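Local coordinates for protein alpha-L-rhamnosidase (Aspergillus terreus, PDB 6GSZ) that probably hydrolyses terminal non-reducing alpha-L-rhamnose residues in alpha-L-rhamnosides, and carries N-linked glycans and bound calcium, at residues M547-Y552 with L620-E625; M612-S617 with N628-H633. All blocks are in the same frame, centred on the assembly; numbering follows the deposited sequence. Where two conformers were deposited one is given.

Overall arrangement
Coming from the N terminus, the chain reaches these contacts only at helix 545-562, whose early turns supply residues 547-552. After 67 residues, 32 of them helical and none in strands, contact 1 closes this long excursion against 620-625, the turn after helix 598-619 and the start of helix 623-644. Contact 2 begins inside that excursion, at 612-617, and closes over the same turn at 628-633, with ten residues between. The segments therefore alternate and the two contacts cross. Their centres are 11 Å apart, and Tyr552 and Ser617 touch between them. Together they tie three helices of the six-hairpin glycosidase domain: contact 2 pairs helices 598-619 and 623-644, and contact 1 fastens their turn to helix 545-562.

Contact 1 of 2, residues M547-Y552 with L620-E625; sequences MLEEQY and LSKGEE
Lys622 NZ is gripped by Glu549 and by a water. Its salt bridge to Glu549 OE2 measures 2.9 Å and uses the syn lone pair, on the side of the other oxygen. The water accepts from Lys622 NZ at 3.1 Å and lies 2.9 Å from Glu549 OE1 and 2.8 Å from Leu620 O, so it links both charged ends to the backbone of the turn. The bend of the lysine at its last torsion (chi4 -67°) brings NZ to the carboxylate while the methylenes before it lie over one face of the Tyr552 ring. Lys622 CE is 3.8 Å from the ring centroid, a CH-pi contact displaced toward the rim, and CD rests 3.4 Å from Tyr552 CE2. The lysine chain and the tyrosine run antiparallel as they pass. Beside them Leu620 completes an apolar patch: its CD1 packs 3.7 Å from Tyr552 CD1, approaching obliquely, and its CD2 meets Leu548 CD2 at 3.9 Å. At the far end of the tyrosine, OH lies beside CB and CG of Glu625 and takes its polar partner, Ser617 OG, from helix 598-619. Leu548 and Tyr552 also pack on Ile616 of that helix, so the apolar side of the contact continues into the helix layer, whereas Glu549 is exposed. Ser621, with positive phi, is the C-prime residue of a Schellman motif ending helix 598-619, and Lys622 is the N-cap residue of the next helix: this is a turn joining two consecutive helices of a six-hairpin glycosidase domain of the (alpha/alpha)6-barrel type.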
ATOM      1  N   MET A 547      -5.897 -15.060   8.306  1.00 10.73           N
ATOM      2  CA  MET A 547      -5.593 -14.529   7.015  0.60 11.65           C
ATOM      3  C   MET A 547      -4.682 -15.486   6.214  1.00 10.62           C
ATOM      4  O   MET A 547      -4.830 -15.656   5.000  1.00 11.74           O
ATOM      5  CB  MET A 547      -5.015 -13.125   7.178  0.60 13.62           C
ATOM      6  CG  MET A 547      -4.742 -12.456   5.906  0.60 14.02           C
ATOM      7  SD  MET A 547      -4.577 -10.653   6.081  0.60 12.70           S
ATOM      8  CE  MET A 547      -3.207 -10.520   7.223  0.60 12.30           C
ATOM      9  N   LEU A 548      -3.749 -16.148   6.914  1.00 11.09           N
ATOM     10  CA  LEU A 548      -2.894 -17.130   6.207  1.00 10.88           C
ATOM     11  C   LEU A 548      -3.747 -18.270   5.638  1.00 10.50           C
ATOM     12  O   LEU A 548      -3.590 -18.678   4.484  1.00 11.87           O
ATOM     13  CB  LEU A 548      -1.820 -17.661   7.152  1.00 11.55           C
ATOM     14  CG  LEU A 548      -0.795 -18.585   6.500  1.00 11.75           C
ATOM     15  CD1 LEU A 548      -0.005 -17.878   5.436  1.00 13.19           C
ATOM     16  CD2 LEU A 548       0.155 -19.155   7.556  1.00 12.52           C
ATOM     17  N   GLU A 549      -4.712 -18.751   6.435  1.00 11.50           N
ATOM     18  CA  GLU A 549      -5.621 -19.790   5.951  1.00 10.57           C
ATOM     19  C   GLU A 549      -6.456 -19.291   4.753  1.00 11.35           C
ATOM     20  O   GLU A 549      -6.596 -20.052   3.790  1.00 12.62           O
ATOM     21  CB  GLU A 549      -6.555 -20.265   7.059  1.00 11.90           C
ATOM     22  CG  GLU A 549      -7.458 -21.404   6.662  1.00 15.01           C
ATOM     23  CD  GLU A 549      -6.766 -22.737   6.489  1.00 19.06           C
ATOM     24  OE1 GLU A 549      -5.939 -23.081   7.361  1.00 23.79           O
ATOM     25  OE2 GLU A 549      -7.079 -23.436   5.488  1.00 27.01           O
ATOM     26  N   GLU A 550      -6.973 -18.050   4.786  1.00 11.11           N
ATOM     27  CA  GLU A 550      -7.782 -17.598   3.623  1.00 11.44           C
ATOM     28  C   GLU A 550      -6.922 -17.464   2.368  1.00 11.38           C
ATOM     29  O   GLU A 550      -7.456 -17.609   1.246  1.00 12.53           O
ATOM     30  CB  GLU A 550      -8.573 -16.356   4.005  1.00 14.69           C
ATOM     31  CG  GLU A 550      -7.889 -15.042   3.864  1.00 16.75           C
ATOM     32  CD  GLU A 550      -8.569 -13.886   4.593  1.00 18.71           C
ATOM     33  OE1 GLU A 550      -9.286 -14.171   5.606  1.00 19.42           O
ATOM     34  OE2 GLU A 550      -8.332 -12.720   4.187  1.00 14.46           O
ATOM     35  N   GLN A 551      -5.628 -17.192   2.538  1.00  9.39           N
ATOM     36  CA  GLN A 551      -4.691 -17.001   1.427  1.00 10.26           C
ATOM     37  C   GLN A 551      -4.063 -18.325   0.947  1.00 10.44           C
ATOM     38  O   GLN A 551      -3.351 -18.354  -0.067  1.00 11.69           O
ATOM     39  CB  GLN A 551      -3.658 -15.945   1.806  1.00 10.24           C
ATOM     40  CG  GLN A 551      -4.301 -14.573   1.928  1.00  9.78           C
ATOM     41  CD  GLN A 551      -3.507 -13.549   2.699  1.00 11.27           C
ATOM     42  OE1 GLN A 551      -2.328 -13.750   3.005  1.00 12.12           O
ATOM     43  NE2 GLN A 551      -4.133 -12.417   3.005  1.00 11.23           N
ATOM     44  N   TYR A 552      -4.298 -19.407   1.691  1.00 11.32           N
ATOM     45  CA  TYR A 552      -3.681 -20.664   1.387  1.00 10.80           C
ATOM     46  C   TYR A 552      -4.092 -21.241   0.042  1.00  9.70           C
ATOM     47  O   TYR A 552      -3.213 -21.703  -0.726  1.00 12.13           O
ATOM     48  CB  TYR A 552      -3.950 -21.695   2.485  1.00 11.67           C
ATOM     49  CG  TYR A 552      -3.202 -22.984   2.291  1.00 11.95           C
ATOM     50  CD1 TYR A 552      -1.837 -23.048   2.505  1.00 13.03           C
ATOM     51  CD2 TYR A 552      -3.836 -24.133   1.858  1.00 13.23           C
ATOM     52  CE1 TYR A 552      -1.139 -24.235   2.392  1.00 13.22           C
ATOM     53  CE2 TYR A 552      -3.144 -25.334   1.712  1.00 15.06           C
ATOM     54  CZ  TYR A 552      -1.786 -25.377   1.951  1.00 13.89           C
ATOM     55  OH  TYR A 552      -1.090 -26.557   1.839  1.00 13.99           O
ATOM     56  N   LEU A 620       0.016 -24.011   9.257  1.00 13.55           N
ATOM     57  CA  LEU A 620      -1.430 -24.272   9.276  1.00 13.09           C
ATOM     58  C   LEU A 620      -1.800 -25.706   9.645  1.00 13.61           C
ATOM     59  O   LEU A 620      -2.942 -26.059   9.627  1.00 14.11           O
ATOM     60  CB  LEU A 620      -2.005 -23.961   7.892  1.00 13.47           C
ATOM     61  CG  LEU A 620      -1.989 -22.494   7.477  1.00 14.65           C
ATOM     62  CD1 LEU A 620      -2.524 -22.335   6.058  1.00 16.85           C
ATOM     63  CD2 LEU A 620      -2.743 -21.587   8.449  1.00 16.99           C
ATOM     64  N   SER A 621      -0.824 -26.502  10.090  1.00 13.83           N
ATOM     65  CA  SER A 621      -1.089 -27.897  10.520  0.50 15.34           C
ATOM     66  C   SER A 621      -1.717 -28.717   9.396  1.00 14.53           C
ATOM     67  O   SER A 621      -2.563 -29.578   9.616  1.00 16.77           O
ATOM     68  CB  SER A 621      -1.947 -27.965  11.763  0.50 14.30           C
ATOM     69  OG  SER A 621      -1.114 -28.037  12.861  0.50 12.94           O
ATOM     70  N   LYS A 622      -1.237 -28.501   8.173  1.00 14.54           N
ATOM     71  CA  LYS A 622      -1.620 -29.298   7.030  1.00 14.39           C
ATOM     72  C   LYS A 622      -0.453 -30.255   6.722  1.00 14.02           C
ATOM     73  O   LYS A 622       0.433 -29.978   5.921  1.00 15.79           O
ATOM     74  CB  LYS A 622      -1.955 -28.386   5.852  1.00 15.20           C
ATOM     75  CG  LYS A 622      -3.143 -27.475   6.076  1.00 17.14           C
ATOM     76  CD  LYS A 622      -3.440 -26.627   4.886  1.00 18.14           C
ATOM     77  CE  LYS A 622      -4.414 -25.492   5.133  1.00 17.12           C
ATOM     78  NZ  LYS A 622      -5.757 -25.982   5.428  1.00 24.79           N
ATOM     79  N   GLY A 623      -0.436 -31.405   7.420  1.00 13.75           N
ATOM     80  CA  GLY A 623       0.705 -32.300   7.418  1.00 13.95           C
ATOM     81  C   GLY A 623       0.958 -32.966   6.078  1.00 12.93           C
ATOM     82  O   GLY A 623       2.107 -33.089   5.654  1.00 13.62           O
ATOM     83  N   GLU A 624      -0.117 -33.462   5.446  1.00 13.75           N
ATOM     84  CA  GLU A 624       0.050 -34.118   4.173  1.00 15.00           C
ATOM     85  C   GLU A 624       0.707 -33.171   3.165  1.00 13.33           C
ATOM     86  O   GLU A 624       1.643 -33.513   2.421  1.00 14.13           O
ATOM     87  CB  GLU A 624      -1.274 -34.623   3.616  1.00 17.87           C
ATOM     88  CG  GLU A 624      -1.797 -35.825   4.371  1.00 20.96           C
ATOM     89  CD  GLU A 624      -3.203 -36.237   3.932  1.00 25.70           C
ATOM     90  OE1 GLU A 624      -3.535 -37.401   4.151  1.00 36.12           O
ATOM     91  OE2 GLU A 624      -3.968 -35.388   3.385  1.00 34.70           O
ATOM     92  N   GLU A 625       0.179 -31.964   3.118  1.00 13.51           N
ATOM     93  CA  GLU A 625       0.697 -30.926   2.231  1.00 13.63           C
ATOM     94  C   GLU A 625       2.137 -30.555   2.577  1.00 12.67           C
ATOM     95  O   GLU A 625       2.986 -30.481   1.684  1.00 14.56           O
ATOM     96  CB  GLU A 625      -0.179 -29.688   2.309  1.00 15.24           C
ATOM     97  CG  GLU A 625      -1.587 -29.900   1.731  1.00 17.24           C
ATOM     98  CD  GLU A 625      -2.664 -30.511   2.618  1.00 21.42           C
ATOM     99  OE1 GLU A 625      -2.385 -31.042   3.716  1.00 20.39           O
ATOM    100  OE2 GLU A 625      -3.832 -30.477   2.162  1.00 31.44           O
TER
HETATM  101  O   HOH W   1      -5.523 -25.739   8.475  1.00 28.31           O

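Contact 2 of 2, residues M612-S617 with N628-H633; sequences MLANIS and NYTEWH. With NAG (2-acetamido-2-deoxy-beta-D-glucopyranose), chain D; NAG (2-acetamido-2-deoxy-beta-D-glucopyranose), chain C.
Leu613 CD2 sits over the centre of the Tyr629 ring, 3.5 Å from the centroid and 14° off the ring normal, in a close CH-pi contact. The anti placement of Leu613 CG relative to the backbone N (chi1 -177°) puts CG near CD2 and CE2 of Tyr629, and the next torsion sets CD2 over the ring. At the root of the tyrosine, Ala614 CB meets Tyr629 CB at 3.8 Å and also touches Thr630 OG1, which is hydrogen-bonded to Ala626 O. Ser617 OG comes to the ring edge, near its plane. With Ala614 facing the base of Tyr629, the segment axes come within 8.4 Å and run nearly antiparallel, at 159°: two consecutive helices joined by a short turn in a six-hairpin glycosidase domain of (alpha/alpha)6-barrel type. Ser617 OG is held by a 2.7 Å bond to Leu613 O, one turn back; this oxygen also takes Ser617 N, the two donors arriving from opposite faces of the carbonyl plane. The hydroxyl of the buried tyrosine bonds to Asp560 OD1 and Lys556 NZ of helix 545-562. On the ring face opposite Leu613 lies Asn628 ND2, offset toward the rim and covalently joined to NAG of chain D. O6 of that sugar comes to the Tyr629 edge in plane, and its C6 lies over the Trp632 indole, 3.6 Å above the plane and toward the rim. Asp560 OD1 and Lys556 NZ are hydrogen-bonded to NAG as well. Asn615, whose CB points away from helix 623-644, carries NAG of chain C, and that sugar's C8 is 3.9 Å from Met612 CG.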
ATOM      1  N   MET A 612       8.235 -22.027   0.524  1.00 11.95           N
ATOM      2  CA  MET A 612       7.296 -21.191   1.269  1.00 12.15           C
ATOM      3  C   MET A 612       5.989 -21.952   1.491  1.00 11.69           C
ATOM      4  O   MET A 612       5.392 -21.877   2.598  1.00 13.09           O
ATOM      5  CB  MET A 612       6.997 -19.864   0.572  1.00 11.32           C
ATOM      6  CG  MET A 612       8.129 -18.838   0.664  1.00 12.24           C
ATOM      7  SD  MET A 612       7.668 -17.238  -0.019  1.00 13.09           S
ATOM      8  CE  MET A 612       7.544 -17.544  -1.780  1.00 13.46           C
ATOM      9  N   LEU A 613       5.524 -22.672   0.467  1.00 11.33           N
ATOM     10  CA  LEU A 613       4.252 -23.395   0.591  1.00 12.47           C
ATOM     11  C   LEU A 613       4.370 -24.557   1.615  1.00 12.86           C
ATOM     12  O   LEU A 613       3.439 -24.792   2.369  1.00 12.63           O
ATOM     13  CB  LEU A 613       3.770 -23.855  -0.793  1.00 13.48           C
ATOM     14  CG  LEU A 613       2.400 -24.556  -0.803  1.00 13.62           C
ATOM     15  CD1 LEU A 613       1.288 -23.645  -0.264  1.00 13.82           C
ATOM     16  CD2 LEU A 613       2.101 -25.016  -2.220  1.00 13.98           C
ATOM     17  N   ALA A 614       5.506 -25.262   1.633  1.00 12.45           N
ATOM     18  CA  ALA A 614       5.776 -26.272   2.666  1.00 13.40           C
ATOM     19  C   ALA A 614       5.657 -25.625   4.049  1.00 11.41           C
ATOM     20  O   ALA A 614       5.007 -26.177   4.929  1.00 12.74           O
ATOM     21  CB  ALA A 614       7.136 -26.902   2.481  1.00 13.50           C
ATOM     22  N   ASN A 615       6.305 -24.463   4.222  1.00 12.15           N
ATOM     23  CA  ASN A 615       6.382 -23.800   5.507  1.00 13.80           C
ATOM     24  C   ASN A 615       5.011 -23.281   5.935  1.00 12.68           C
ATOM     25  O   ASN A 615       4.623 -23.420   7.101  1.00 13.95           O
ATOM     26  CB  ASN A 615       7.472 -22.737   5.518  1.00 13.90           C
ATOM     27  CG  ASN A 615       8.851 -23.361   5.493  1.00 16.84           C
ATOM     28  OD1 ASN A 615       9.011 -24.587   5.289  1.00 18.21           O
ATOM     29  ND2 ASN A 615       9.854 -22.526   5.677  1.00 18.42           N
ATOM     30  N   ILE A 616       4.264 -22.706   4.978  1.00 12.65           N
ATOM     31  CA  ILE A 616       2.902 -22.245   5.288  1.00 12.74           C
ATOM     32  C   ILE A 616       2.031 -23.435   5.690  1.00 11.45           C
ATOM     33  O   ILE A 616       1.234 -23.358   6.635  1.00 12.86           O
ATOM     34  CB  ILE A 616       2.304 -21.498   4.069  1.00 14.27           C
ATOM     35  CG1 ILE A 616       3.016 -20.171   3.830  1.00 15.41           C
ATOM     36  CG2 ILE A 616       0.816 -21.353   4.238  1.00 17.10           C
ATOM     37  CD1 ILE A 616       2.702 -19.648   2.426  1.00 18.34           C
ATOM     38  N   SER A 617       2.202 -24.555   4.957  1.00 11.84           N
ATOM     39  CA  SER A 617       1.449 -25.774   5.270  1.00 12.52           C
ATOM     40  C   SER A 617       1.732 -26.194   6.727  1.00 13.35           C
ATOM     41  O   SER A 617       0.812 -26.507   7.453  1.00 14.09           O
ATOM     42  CB  SER A 617       1.778 -26.897   4.267  1.00 11.58           C
ATOM     43  OG  SER A 617       1.404 -26.502   2.953  1.00 12.67           O
ATOM     44  N   ASN A 628       4.415 -33.242   1.422  1.00 12.52           N
ATOM     45  CA  ASN A 628       4.395 -33.298  -0.016  1.00 13.40           C
ATOM     46  C   ASN A 628       5.314 -32.215  -0.568  1.00 12.76           C
ATOM     47  O   ASN A 628       6.153 -32.480  -1.440  1.00 13.68           O
ATOM     48  CB  ASN A 628       2.996 -33.028  -0.520  1.00 14.03           C
ATOM     49  CG  ASN A 628       2.832 -33.194  -2.009  1.00 15.17           C
ATOM     50  OD1 ASN A 628       3.293 -34.163  -2.607  1.00 16.79           O
ATOM     51  ND2 ASN A 628       2.174 -32.231  -2.629  1.00 15.96           N
ATOM     52  N   TYR A 629       5.153 -30.972  -0.091  1.00 12.66           N
ATOM     53  CA  TYR A 629       5.960 -29.877  -0.666  1.00 13.54           C
ATOM     54  C   TYR A 629       7.420 -29.957  -0.254  1.00 12.86           C
ATOM     55  O   TYR A 629       8.294 -29.579  -1.030  1.00 14.31           O
ATOM     56  CB  TYR A 629       5.309 -28.524  -0.372  1.00 13.52           C
ATOM     57  CG  TYR A 629       3.952 -28.397  -1.034  1.00 13.15           C
ATOM     58  CD1 TYR A 629       3.813 -28.562  -2.407  1.00 12.83           C
ATOM     59  CD2 TYR A 629       2.799 -28.207  -0.291  1.00 13.07           C
ATOM     60  CE1 TYR A 629       2.563 -28.557  -3.021  1.00 13.39           C
ATOM     61  CE2 TYR A 629       1.542 -28.162  -0.883  1.00 14.65           C
ATOM     62  CZ  TYR A 629       1.429 -28.386  -2.250  1.00 13.24           C
ATOM     63  OH  TYR A 629       0.201 -28.354  -2.845  1.00 14.84           O
ATOM     64  N   THR A 630       7.688 -30.522   0.945  1.00 13.07           N
ATOM     65  CA  THR A 630       9.060 -30.779   1.358  1.00 13.84           C
ATOM     66  C   THR A 630       9.715 -31.768   0.375  1.00 12.26           C
ATOM     67  O   THR A 630      10.901 -31.563  -0.051  1.00 15.22           O
ATOM     68  CB  THR A 630       9.093 -31.250   2.816  1.00 15.27           C
ATOM     69  OG1 THR A 630       8.611 -30.206   3.661  1.00 16.16           O
ATOM     70  CG2 THR A 630      10.480 -31.634   3.286  1.00 18.83           C
ATOM     71  N   GLU A 631       8.978 -32.822   0.025  1.00 13.87           N
ATOM     72  CA  GLU A 631       9.423 -33.892  -0.917  0.50 15.32           C
ATOM     73  C   GLU A 631       9.693 -33.282  -2.302  1.00 14.83           C
ATOM     74  O   GLU A 631      10.707 -33.534  -2.954  1.00 15.57           O
ATOM     75  CB  GLU A 631       8.375 -35.014  -1.001  0.50 16.83           C
ATOM     76  CG  GLU A 631       8.331 -35.914   0.241  0.50 20.52           C
ATOM     77  CD  GLU A 631       7.206 -36.937   0.376  0.50 28.97           C
ATOM     78  OE1 GLU A 631       6.441 -37.163  -0.616  0.50 28.65           O
ATOM     79  OE2 GLU A 631       7.087 -37.523   1.494  0.50 34.04           O
ATOM     80  N   TRP A 632       8.708 -32.532  -2.808  1.00 13.35           N
ATOM     81  CA  TRP A 632       8.842 -31.871  -4.128  1.00 14.74           C
ATOM     82  C   TRP A 632      10.036 -30.918  -4.114  1.00 13.19           C
ATOM     83  O   TRP A 632      10.802 -30.863  -5.076  1.00 13.88           O
ATOM     84  CB  TRP A 632       7.564 -31.108  -4.508  1.00 14.00           C
ATOM     85  CG  TRP A 632       6.517 -31.958  -5.146  1.00 14.44           C
ATOM     86  CD1 TRP A 632       5.656 -32.838  -4.565  1.00 16.80           C
ATOM     87  CD2 TRP A 632       6.271 -32.058  -6.552  1.00 15.89           C
ATOM     88  NE1 TRP A 632       4.896 -33.471  -5.512  1.00 16.61           N
ATOM     89  CE2 TRP A 632       5.253 -33.016  -6.737  1.00 16.51           C
ATOM     90  CE3 TRP A 632       6.797 -31.399  -7.663  1.00 17.59           C
ATOM     91  CZ2 TRP A 632       4.745 -33.335  -8.002  1.00 18.07           C
ATOM     92  CZ3 TRP A 632       6.303 -31.722  -8.905  1.00 19.22           C
ATOM     93  CH2 TRP A 632       5.301 -32.676  -9.067  1.00 18.70           C
ATOM     94  N   HIS A 633      10.211 -30.168  -3.019  1.00 13.77           N
ATOM     95  CA  HIS A 633      11.334 -29.245  -2.942  1.00 13.28           C
ATOM     96  C   HIS A 633      12.668 -30.005  -3.064  1.00 15.99           C
ATOM     97  O   HIS A 633      13.578 -29.565  -3.760  1.00 15.23           O
ATOM     98  CB  HIS A 633      11.242 -28.417  -1.672  1.00 14.76           C
ATOM     99  CG  HIS A 633      12.284 -27.380  -1.563  1.00 14.21           C
ATOM    100  ND1 HIS A 633      13.505 -27.592  -0.986  1.00 20.01           N
ATOM    101  CD2 HIS A 633      12.268 -26.082  -1.920  1.00 14.66           C
ATOM    102  CE1 HIS A 633      14.193 -26.464  -1.023  1.00 20.40           C
ATOM    103  NE2 HIS A 633      13.459 -25.517  -1.604  1.00 14.87           N
TER
HETATM  104  C1  NAG D   1       1.739 -32.294  -3.963  1.00 17.06           C
HETATM  105  C2  NAG D   1       0.184 -32.156  -3.887  1.00 16.05           C
HETATM  106  C3  NAG D   1      -0.427 -32.442  -5.259  1.00 16.06           C
HETATM  107  C4  NAG D   1       0.278 -31.596  -6.336  1.00 16.10           C
HETATM  108  C5  NAG D   1       1.782 -31.628  -6.229  1.00 14.34           C
HETATM  109  C6  NAG D   1       2.476 -30.600  -7.125  1.00 15.03           C
HETATM  110  C7  NAG D   1      -0.720 -32.584  -1.690  1.00 20.34           C
HETATM  111  C8  NAG D   1      -1.302 -33.560  -0.724  1.00 23.27           C
HETATM  112  N2  NAG D   1      -0.417 -33.025  -2.906  1.00 18.79           N
HETATM  113  O3  NAG D   1      -1.835 -32.176  -5.228  1.00 18.42           O
HETATM  114  O4  NAG D   1       0.007 -32.111  -7.655  1.00 16.07           O
HETATM  115  O5  NAG D   1       2.251 -31.396  -4.873  1.00 15.25           O
HETATM  116  O6  NAG D   1       2.401 -29.267  -6.575  1.00 14.69           O
HETATM  117  O7  NAG D   1      -0.470 -31.414  -1.326  1.00 18.75           O
HETATM  118  C1  NAG C   1      11.204 -23.014   5.627  1.00 18.97           C
HETATM  119  C2  NAG C   1      12.174 -21.864   5.426  1.00 19.08           C
HETATM  120  C3  NAG C   1      13.619 -22.390   5.418  1.00 22.42           C
HETATM  121  C4  NAG C   1      13.865 -23.245   6.644  1.00 25.58           C
HETATM  122  C5  NAG C   1      12.788 -24.313   6.776  1.00 25.94           C
HETATM  123  C6  NAG C   1      12.933 -25.156   8.040  1.00 29.14           C
HETATM  124  C7  NAG C   1      11.623 -19.867   4.140  1.00 24.86           C
HETATM  125  C8  NAG C   1      11.333 -19.339   2.763  1.00 26.30           C
HETATM  126  N2  NAG C   1      11.869 -21.172   4.211  1.00 18.94           N
HETATM  127  O3  NAG C   1      14.511 -21.276   5.399  1.00 25.44           O
HETATM  128  O4  NAG C   1      15.132 -23.903   6.435  1.00 29.57           O
HETATM  129  O5  NAG C   1      11.508 -23.663   6.821  1.00 21.63           O
HETATM  130  O6  NAG C   1      12.856 -24.337   9.235  1.00 32.73           O
HETATM  131  O7  NAG C   1      11.596 -19.156   5.122  1.00 30.76           O